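Local coordinates for protein tyrosine--tRNA ligase (Aeropyrum pernix, PDB 2CYA) that probably attaches tyrosine to its cognate tRNA, first activating the amino acid with ATP to form tyrosyl-AMP and then transferring it to the tRNA acceptor end, at residues T307-E310 with E311-R314; V330-S333 with L334-V337; G51-V54 with W55-V59; E8-N11 with R12-N16. All blocks are in the same frame, centred on the assembly; numbering follows the deposited sequence.

Contact 1 of 4, residues T307-E310 with E311-R314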
# COMPACT_ATOMS: atom_id res chain seq x y z
N THR A 307 -47.03 -16.63 9.41
CA THR A 307 -47.07 -15.40 8.63
C THR A 307 -46.00 -14.42 9.06
O THR A 307 -45.85 -13.36 8.47
CB THR A 307 -48.46 -14.73 8.73
OG1 THR A 307 -48.74 -14.39 10.09
CG2 THR A 307 -49.53 -15.68 8.23
N SER A 308 -45.26 -14.77 10.11
CA SER A 308 -44.19 -13.91 10.60
C SER A 308 -43.10 -14.81 11.16
O SER A 308 -43.37 -15.96 11.51
CB SER A 308 -44.69 -12.98 11.71
OG SER A 308 -44.58 -13.59 12.99
N TYR A 309 -41.88 -14.29 11.25
CA TYR A 309 -40.79 -15.08 11.77
C TYR A 309 -40.92 -15.22 13.28
O TYR A 309 -40.67 -16.29 13.83
CB TYR A 309 -39.44 -14.46 11.47
CG TYR A 309 -38.33 -15.14 12.23
CD1 TYR A 309 -37.87 -16.39 11.84
CD2 TYR A 309 -37.81 -14.58 13.39
CE1 TYR A 309 -36.92 -17.08 12.59
CE2 TYR A 309 -36.86 -15.27 14.16
CZ TYR A 309 -36.43 -16.51 13.75
OH TYR A 309 -35.51 -17.21 14.50
N GLU A 310 -41.27 -14.12 13.94
CA GLU A 310 -41.40 -14.12 15.39
C GLU A 310 -42.39 -15.19 15.84
O GLU A 310 -42.17 -15.85 16.86
CB GLU A 310 -41.82 -12.75 15.90
CG GLU A 310 -41.62 -12.57 17.40
CD GLU A 310 -40.20 -12.94 17.85
OE1 GLU A 310 -39.23 -12.33 17.35
OE2 GLU A 310 -40.05 -13.85 18.71
N GLU A 311 -43.47 -15.37 15.09
CA GLU A 311 -44.45 -16.38 15.42
C GLU A 311 -43.74 -17.73 15.46
O GLU A 311 -43.77 -18.44 16.46
CB GLU A 311 -45.56 -16.44 14.37
CG GLU A 311 -46.57 -15.32 14.44
CD GLU A 311 -47.53 -15.34 13.26
OE1 GLU A 311 -48.11 -16.42 12.98
OE2 GLU A 311 -47.69 -14.28 12.61
N LEU A 312 -43.08 -18.05 14.35
CA LEU A 312 -42.34 -19.29 14.21
C LEU A 312 -41.37 -19.50 15.37
O LEU A 312 -41.28 -20.60 15.92
CB LEU A 312 -41.57 -19.30 12.88
CG LEU A 312 -40.69 -20.50 12.50
CD1 LEU A 312 -40.18 -20.33 11.08
CD2 LEU A 312 -39.52 -20.63 13.46
N GLU A 313 -40.64 -18.45 15.74
CA GLU A 313 -39.67 -18.56 16.83
C GLU A 313 -40.30 -18.88 18.17
O GLU A 313 -39.75 -19.65 18.96
CB GLU A 313 -38.82 -17.30 16.95
CG GLU A 313 -37.37 -17.64 17.21
CD GLU A 313 -36.58 -16.51 17.81
OE1 GLU A 313 -36.80 -16.21 19.00
OE2 GLU A 313 -35.75 -15.93 17.08
N ARG A 314 -41.44 -18.26 18.45
CA ARG A 314 -42.14 -18.52 19.71
C ARG A 314 -42.53 -19.99 19.72
O ARG A 314 -42.10 -20.75 20.59
CB ARG A 314 -43.38 -17.63 19.82
CG ARG A 314 -43.05 -16.15 19.87
CD ARG A 314 -44.29 -15.29 20.03
NE ARG A 314 -43.97 -13.87 20.08
CZ ARG A 314 -44.86 -12.90 20.27
NH1 ARG A 314 -46.15 -13.20 20.42
NH2 ARG A 314 -44.47 -11.63 20.30
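Ser308 OG accepts the backbone N-H of Glu311 at the start of helix 309-317, with 3.0 Å between OG and N. The glutamate side chain turns back the other way: its CG stands beside its own backbone N (chi1 -76°), and the extended chain beyond brings the carboxylate to the two residues before the helix. Thr307 OG1 donates to Glu311 OE2 across 2.7 Å, arriving on the syn side and 16° out of the carboxylate plane. Ser308 OG adds a weak bond to Glu311 OE2 at 3.2 Å, so two hydroxyls grip one oxygen. Across the first turn, Tyr309 OH donates to the anti lone pair of Glu313 OE2, 2.9 Å away, with ring and carboxylate planes 85° apart. Beneath, Tyr309 and Leu312 pack on Leu277 and Phe285. The solvent side is much looser. Glu310 and Arg314 cross at about a right angle, and Glu310 OE2 stays 4.2 Å from Arg314 NE, too far for a salt bridge; Glu313 OE1, a like charge, is 4.0 Å from Glu310 OE2. The whole is a serine N-cap, reinforced by the glutamate three residues on, where the chain leaves strand 305-306 for helix 309-317.

Contact 2 of 4, residues V330-S333 with L334-V337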
# COMPACT_ATOMS: atom_id res chain seq x y z
N VAL A 330 -38.24 -25.64 5.90
CA VAL A 330 -37.26 -24.66 5.48
C VAL A 330 -36.60 -25.15 4.21
O VAL A 330 -36.41 -24.38 3.27
CB VAL A 330 -36.22 -24.40 6.61
CG1 VAL A 330 -34.94 -23.75 6.05
CG2 VAL A 330 -36.85 -23.49 7.67
N ALA A 331 -36.27 -26.44 4.16
CA ALA A 331 -35.63 -27.03 3.00
C ALA A 331 -36.47 -26.83 1.76
O ALA A 331 -35.97 -26.38 0.72
CB ALA A 331 -35.40 -28.51 3.23
N GLU A 332 -37.76 -27.14 1.87
CA GLU A 332 -38.66 -27.01 0.74
C GLU A 332 -38.83 -25.55 0.29
O GLU A 332 -38.87 -25.29 -0.92
CB GLU A 332 -40.01 -27.69 1.05
CG GLU A 332 -39.88 -29.22 1.32
CD GLU A 332 -39.27 -29.98 0.14
OE1 GLU A 332 -39.75 -29.80 -1.00
OE2 GLU A 332 -38.31 -30.77 0.36
N SER A 333 -38.94 -24.61 1.23
CA SER A 333 -39.06 -23.19 0.85
C SER A 333 -37.74 -22.67 0.22
O SER A 333 -37.76 -21.88 -0.74
CB SER A 333 -39.39 -22.34 2.06
OG SER A 333 -40.57 -22.80 2.67
N LEU A 334 -36.61 -23.10 0.75
CA LEU A 334 -35.31 -22.68 0.24
C LEU A 334 -35.17 -23.13 -1.21
O LEU A 334 -34.61 -22.43 -2.05
CB LEU A 334 -34.21 -23.30 1.08
CG LEU A 334 -32.84 -22.66 1.07
CD1 LEU A 334 -32.98 -21.15 1.29
CD2 LEU A 334 -31.99 -23.32 2.18
N ILE A 335 -35.68 -24.32 -1.49
CA ILE A 335 -35.65 -24.84 -2.83
C ILE A 335 -36.39 -23.88 -3.78
O ILE A 335 -35.90 -23.61 -4.88
CB ILE A 335 -36.30 -26.23 -2.86
CG1 ILE A 335 -35.30 -27.26 -2.29
CG2 ILE A 335 -36.76 -26.56 -4.28
CD1 ILE A 335 -35.86 -28.66 -2.10
N GLU A 336 -37.53 -23.33 -3.36
CA GLU A 336 -38.25 -22.40 -4.22
C GLU A 336 -37.46 -21.12 -4.44
O GLU A 336 -37.47 -20.55 -5.54
CB GLU A 336 -39.62 -22.05 -3.64
CG GLU A 336 -40.59 -23.22 -3.51
CD GLU A 336 -40.70 -24.05 -4.78
OE1 GLU A 336 -40.76 -23.47 -5.88
OE2 GLU A 336 -40.73 -25.30 -4.66
N VAL A 337 -36.76 -20.67 -3.40
CA VAL A 337 -35.97 -19.46 -3.54
C VAL A 337 -34.79 -19.69 -4.48
O VAL A 337 -34.47 -18.85 -5.32
CB VAL A 337 -35.40 -18.99 -2.17
CG1 VAL A 337 -34.41 -17.84 -2.39
CG2 VAL A 337 -36.56 -18.50 -1.24
O HOH W 1 -40.02 -27.42 -2.71
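Glu332 and Glu336 take the same bent shape: in each, CG lies anti to the carbonyl carbon and the chain folds again at the next bond (chi2 -59° and -49°), which brings both carboxylates to one water over the helix surface. That water is hydrogen-bonded to Glu332 OE1 at 2.9 Å and to Glu336 OE2 at 3.0 Å. More acceptors surround it than its two protons can serve, so the water may not donate to both carboxylates at once. Each acid also has a cationic partner: Glu332 OE2 forms a salt bridge with Arg258 NE and Glu336 OE2 one with Arg339 NH1, which would probably keep both carboxylates ionised although they face each other across the water.

These residues form two turns of the long amphipathic helix 323-346, in the mainly helical C-terminal region that follows the Rossmann-fold domain; this region is probably the one that reads the anticodon, as in archaeal relatives. Its other flank is apolar, with Leu334 set on Ile261 and Ile50, and Val330 on Val276 and Ile279. Ile335 lies alongside Glu332, its CD1 at 4.1 Å from Glu332 OE2, and lays CG1 against the carbonyl of the preceding turn, 3.2 Å from Ala331 O. The backbone bonds are uneven: Leu334 N reaches Val330 O at 2.8 Å, whereas Glu336 N to Glu332 O, at 3.4 Å, is weak. Ser333 turns its hydroxyl back along the helix to Ala329 O, while Ser333 O accepts from Val337 N at 3.1 Å.

Contact 3 of 4, residues G51-V54 with W55-V59. With SO4 (sulfate ion), chain C.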
# COMPACT_ATOMS: atom_id res chain seq x y z
N GLY A 51 -25.90 -17.34 1.96
CA GLY A 51 -25.59 -16.32 2.94
C GLY A 51 -25.48 -14.94 2.33
O GLY A 51 -25.82 -13.93 2.96
N TRP A 52 -25.01 -14.90 1.09
CA TRP A 52 -24.84 -13.64 0.38
C TRP A 52 -26.17 -13.02 0.02
O TRP A 52 -26.25 -11.80 -0.21
CB TRP A 52 -24.01 -13.86 -0.89
CG TRP A 52 -22.57 -14.24 -0.63
CD1 TRP A 52 -21.99 -14.48 0.60
CD2 TRP A 52 -21.56 -14.49 -1.60
NE1 TRP A 52 -20.68 -14.87 0.44
CE2 TRP A 52 -20.39 -14.89 -0.91
CE3 TRP A 52 -21.51 -14.42 -3.00
CZ2 TRP A 52 -19.19 -15.21 -1.57
CZ3 TRP A 52 -20.32 -14.74 -3.66
CH2 TRP A 52 -19.18 -15.13 -2.94
N LEU A 53 -27.23 -13.84 -0.03
CA LEU A 53 -28.55 -13.32 -0.39
C LEU A 53 -28.98 -12.25 0.63
O LEU A 53 -29.64 -11.27 0.27
CB LEU A 53 -29.59 -14.46 -0.45
CG LEU A 53 -29.53 -15.46 -1.63
CD1 LEU A 53 -30.59 -16.54 -1.44
CD2 LEU A 53 -29.77 -14.72 -2.96
N VAL A 54 -28.58 -12.43 1.89
CA VAL A 54 -28.92 -11.46 2.92
C VAL A 54 -28.43 -10.06 2.55
O VAL A 54 -29.19 -9.09 2.66
CB VAL A 54 -28.30 -11.82 4.30
CG1 VAL A 54 -28.66 -10.74 5.32
CG2 VAL A 54 -28.80 -13.19 4.77
N TRP A 55 -27.17 -9.92 2.12
CA TRP A 55 -26.74 -8.57 1.76
C TRP A 55 -27.30 -8.14 0.40
O TRP A 55 -27.48 -6.96 0.14
CB TRP A 55 -25.22 -8.42 1.84
CG TRP A 55 -24.38 -9.27 0.93
CD1 TRP A 55 -23.62 -10.36 1.28
CD2 TRP A 55 -24.11 -9.03 -0.46
NE1 TRP A 55 -22.88 -10.80 0.20
CE2 TRP A 55 -23.16 -10.00 -0.88
CE3 TRP A 55 -24.56 -8.08 -1.39
CZ2 TRP A 55 -22.67 -10.05 -2.19
CZ3 TRP A 55 -24.07 -8.12 -2.69
CH2 TRP A 55 -23.13 -9.11 -3.08
N MET A 56 -27.61 -9.11 -0.47
CA MET A 56 -28.18 -8.74 -1.77
C MET A 56 -29.57 -8.12 -1.55
O MET A 56 -29.93 -7.14 -2.18
CB MET A 56 -28.26 -9.96 -2.69
CG MET A 56 -26.89 -10.48 -3.16
SD MET A 56 -27.03 -12.03 -4.08
CE MET A 56 -25.28 -12.36 -4.53
N TYR A 57 -30.35 -8.70 -0.64
CA TYR A 57 -31.69 -8.17 -0.35
C TYR A 57 -31.57 -6.78 0.27
O TYR A 57 -32.42 -5.92 0.04
CB TYR A 57 -32.44 -9.11 0.62
CG TYR A 57 -32.77 -10.47 0.03
CD1 TYR A 57 -33.07 -10.62 -1.33
CD2 TYR A 57 -32.84 -11.60 0.85
CE1 TYR A 57 -33.44 -11.85 -1.86
CE2 TYR A 57 -33.22 -12.83 0.33
CZ TYR A 57 -33.52 -12.96 -1.02
OH TYR A 57 -33.90 -14.19 -1.52
N LYS A 58 -30.51 -6.57 1.04
CA LYS A 58 -30.29 -5.29 1.68
C LYS A 58 -29.94 -4.26 0.60
O LYS A 58 -30.34 -3.11 0.68
CB LYS A 58 -29.20 -5.40 2.75
CG LYS A 58 -29.06 -4.19 3.66
CD LYS A 58 -30.41 -3.63 4.16
CE LYS A 58 -31.25 -4.67 4.91
NZ LYS A 58 -32.55 -4.05 5.34
N VAL A 59 -29.19 -4.69 -0.42
CA VAL A 59 -28.86 -3.78 -1.51
C VAL A 59 -30.19 -3.33 -2.11
O VAL A 59 -30.42 -2.15 -2.36
CB VAL A 59 -28.00 -4.47 -2.60
CG1 VAL A 59 -27.81 -3.53 -3.78
CG2 VAL A 59 -26.64 -4.86 -2.01
S SO4 C . -17.58 -16.08 2.28
O1 SO4 C . -18.50 -15.92 3.50
O2 SO4 C . -17.15 -14.68 1.85
O3 SO4 C . -16.42 -16.76 2.71
O4 SO4 C . -18.44 -16.54 1.24
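Leu53 and Tyr57 lie side by side on one flank of helix 51-64, Leu53 CB 4.1 Å from Tyr57 CE2, with Leu53 O over a face of the tyrosine ring. Met56 follows, its SD 4.0 Å from Leu53 CD2 and its CE against Trp52 CB. Trp55 takes the rarer torsion in which CG sits between the backbone N and the carbonyl carbon (chi1 62°), folding the indole back over the preceding turn. There Trp52 O stands 3.2 Å above the indole plane, offset toward its rim, and Trp55 NE1 comes within 3.4 Å of Trp52 CB. The two five-membered rings meet obliquely, planes 35° apart.

This is the helix of the first beta-alpha-beta unit of the class I Rossmann fold, crossing from strand 37-42 to strand 68-73; His49 to Trp52 read HIGW, in the place of the class I HIGH signature. Outward, Trp52 NE1 donates to O4 of a sulfate at 2.9 Å, by a bent bond (130°) at the ring edge. His49 NE2 and Lys241 NZ, the latter of the KMSKS region, hydrogen-bond the same ion, which probably came from the crystallisation liquor; all three residues probably bind ATP, and it may mark a phosphate position.

Contact 4 of 4, residues E8-N11 with R12-N16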
# COMPACT_ATOMS: atom_id res chain seq x y z
N GLU A 8 -40.04 5.96 7.00
CA GLU A 8 -40.21 4.80 6.14
C GLU A 8 -38.89 4.39 5.50
O GLU A 8 -38.56 3.20 5.45
CB GLU A 8 -41.25 5.05 5.04
CG GLU A 8 -42.67 5.17 5.56
CD GLU A 8 -43.71 5.13 4.45
OE1 GLU A 8 -43.89 4.05 3.85
OE2 GLU A 8 -44.33 6.18 4.18
N ARG A 9 -38.14 5.37 4.99
CA ARG A 9 -36.85 5.08 4.37
C ARG A 9 -35.97 4.42 5.40
O ARG A 9 -35.31 3.41 5.12
CB ARG A 9 -36.17 6.35 3.88
CG ARG A 9 -36.88 7.03 2.75
CD ARG A 9 -36.21 8.33 2.41
NE ARG A 9 -34.99 8.13 1.65
CZ ARG A 9 -34.15 9.12 1.34
NH1 ARG A 9 -34.41 10.36 1.74
NH2 ARG A 9 -33.07 8.87 0.60
N PHE A 10 -35.97 4.97 6.61
CA PHE A 10 -35.15 4.41 7.67
C PHE A 10 -35.51 2.96 7.99
O PHE A 10 -34.62 2.10 8.00
CB PHE A 10 -35.26 5.24 8.94
CG PHE A 10 -34.45 4.68 10.09
CD1 PHE A 10 -33.10 4.98 10.22
CD2 PHE A 10 -35.03 3.82 11.01
CE1 PHE A 10 -32.34 4.44 11.26
CE2 PHE A 10 -34.29 3.27 12.05
CZ PHE A 10 -32.94 3.57 12.18
N ASN A 11 -36.79 2.67 8.24
CA ASN A 11 -37.18 1.29 8.58
C ASN A 11 -36.89 0.33 7.43
O ASN A 11 -36.61 -0.84 7.66
CB ASN A 11 -38.66 1.20 8.94
CG ASN A 11 -39.00 1.92 10.22
OD1 ASN A 11 -38.27 1.84 11.21
ND2 ASN A 11 -40.13 2.61 10.22
N ARG A 12 -36.96 0.83 6.21
CA ARG A 12 -36.68 0.02 5.05
C ARG A 12 -35.18 -0.33 5.02
O ARG A 12 -34.80 -1.45 4.71
CB ARG A 12 -37.07 0.77 3.78
CG ARG A 12 -36.33 0.33 2.53
CD ARG A 12 -37.29 -0.03 1.44
NE ARG A 12 -38.08 -1.20 1.83
CZ ARG A 12 -39.22 -1.55 1.25
NH1 ARG A 12 -39.71 -0.83 0.24
NH2 ARG A 12 -39.88 -2.63 1.67
N ILE A 13 -34.35 0.65 5.34
CA ILE A 13 -32.90 0.46 5.38
C ILE A 13 -32.50 -0.36 6.60
O ILE A 13 -31.65 -1.25 6.51
CB ILE A 13 -32.16 1.83 5.41
CG1 ILE A 13 -32.30 2.52 4.06
CG2 ILE A 13 -30.70 1.63 5.76
CD1 ILE A 13 -31.82 3.95 4.06
N ALA A 14 -33.11 -0.07 7.75
CA ALA A 14 -32.76 -0.78 8.98
C ALA A 14 -33.27 -2.21 9.09
O ALA A 14 -32.66 -3.02 9.79
CB ALA A 14 -33.24 0.02 10.18
N ARG A 15 -34.37 -2.51 8.42
CA ARG A 15 -34.98 -3.84 8.48
C ARG A 15 -33.99 -5.00 8.35
O ARG A 15 -33.26 -5.12 7.37
CB ARG A 15 -36.10 -3.95 7.42
CG ARG A 15 -35.72 -4.67 6.13
CD ARG A 15 -36.40 -4.10 4.89
NE ARG A 15 -37.84 -4.30 4.87
CZ ARG A 15 -38.53 -4.66 3.79
NH1 ARG A 15 -37.91 -4.85 2.62
NH2 ARG A 15 -39.85 -4.81 3.87
N ASN A 16 -33.95 -5.83 9.40
CA ASN A 16 -33.12 -7.02 9.47
C ASN A 16 -31.61 -6.85 9.62
O ASN A 16 -30.86 -7.83 9.55
CB ASN A 16 -33.43 -7.91 8.27
CG ASN A 16 -34.80 -8.55 8.37
OD1 ASN A 16 -35.14 -9.18 9.39
ND2 ASN A 16 -35.61 -8.39 7.32
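The C-terminal end of helix 5-14, which packs beside the Rossmann-fold core, is where Phe10 meets Ala14 one turn later. With chi1 at 179° the Phe10 ring leaves CB on the side opposite the backbone N and runs along the helix, where the Ala14 methyl sits over one face: a CH-pi contact with Ala14 CB 4.2 Å from the ring centroid. The same pair is bonded through the backbone, Ala14 N to Phe10 O at 2.7 Å. Lys27 makes a cation-pi contact with this ring, and Leu26 and Leu30 of helix 23-32 pack against Phe10 too.

On the side facing helix 51-64, Ile13 lays its CG1 3.3 Å from Arg9 O and sets its side chain against Leu62. Arg9 points away from the turn and gives its NE proton to Ala65 O. Farther along, the edge of the Arg12 guanidinium comes over one face of that of Arg15, with Arg12 NH2 3.1 Å from Arg15 NH1; both are donors, so this is not a hydrogen bond. Nearby acids probably offset the two positive charges: Arg15 forms salt bridges with Asp61 and Asp288, and Arg12 has a weak, long ion pair with Glu64.

With Arg15 the chain leaves helical geometry, and the last helical bond bends accordingly. Arg15 N still reaches Asn11 O at 2.9 Å, but from 39° above the carbonyl plane, while Arg15 CB comes to 3.2 Å from Asn11 O.

How the contacts relate
Contact 3 is the buried one, near the centre of the chain, and its chemistry is mainly apolar and aromatic, turning polar where it borders the probable ATP site. Contact 1 lies on the surface and rests on hydroxyl and carboxylate bonds at a helix start; contacts 2 and 4 are intermediate, each with one apolar flank and one charged. Contacts 1 and 2 sit on successive helices of the C-terminal part without touching. Contact 3 joins two of the others: Val337 CG1 of contact 2 packs 3.8 Å from Tyr57 OH, while Lys58 NZ, salt-bridged to Asp61, probably hydrogen-bonds Ile13 O (3.2 Å) and Arg15 O of contact 4, tying helix 51-64 to the end of helix 5-14.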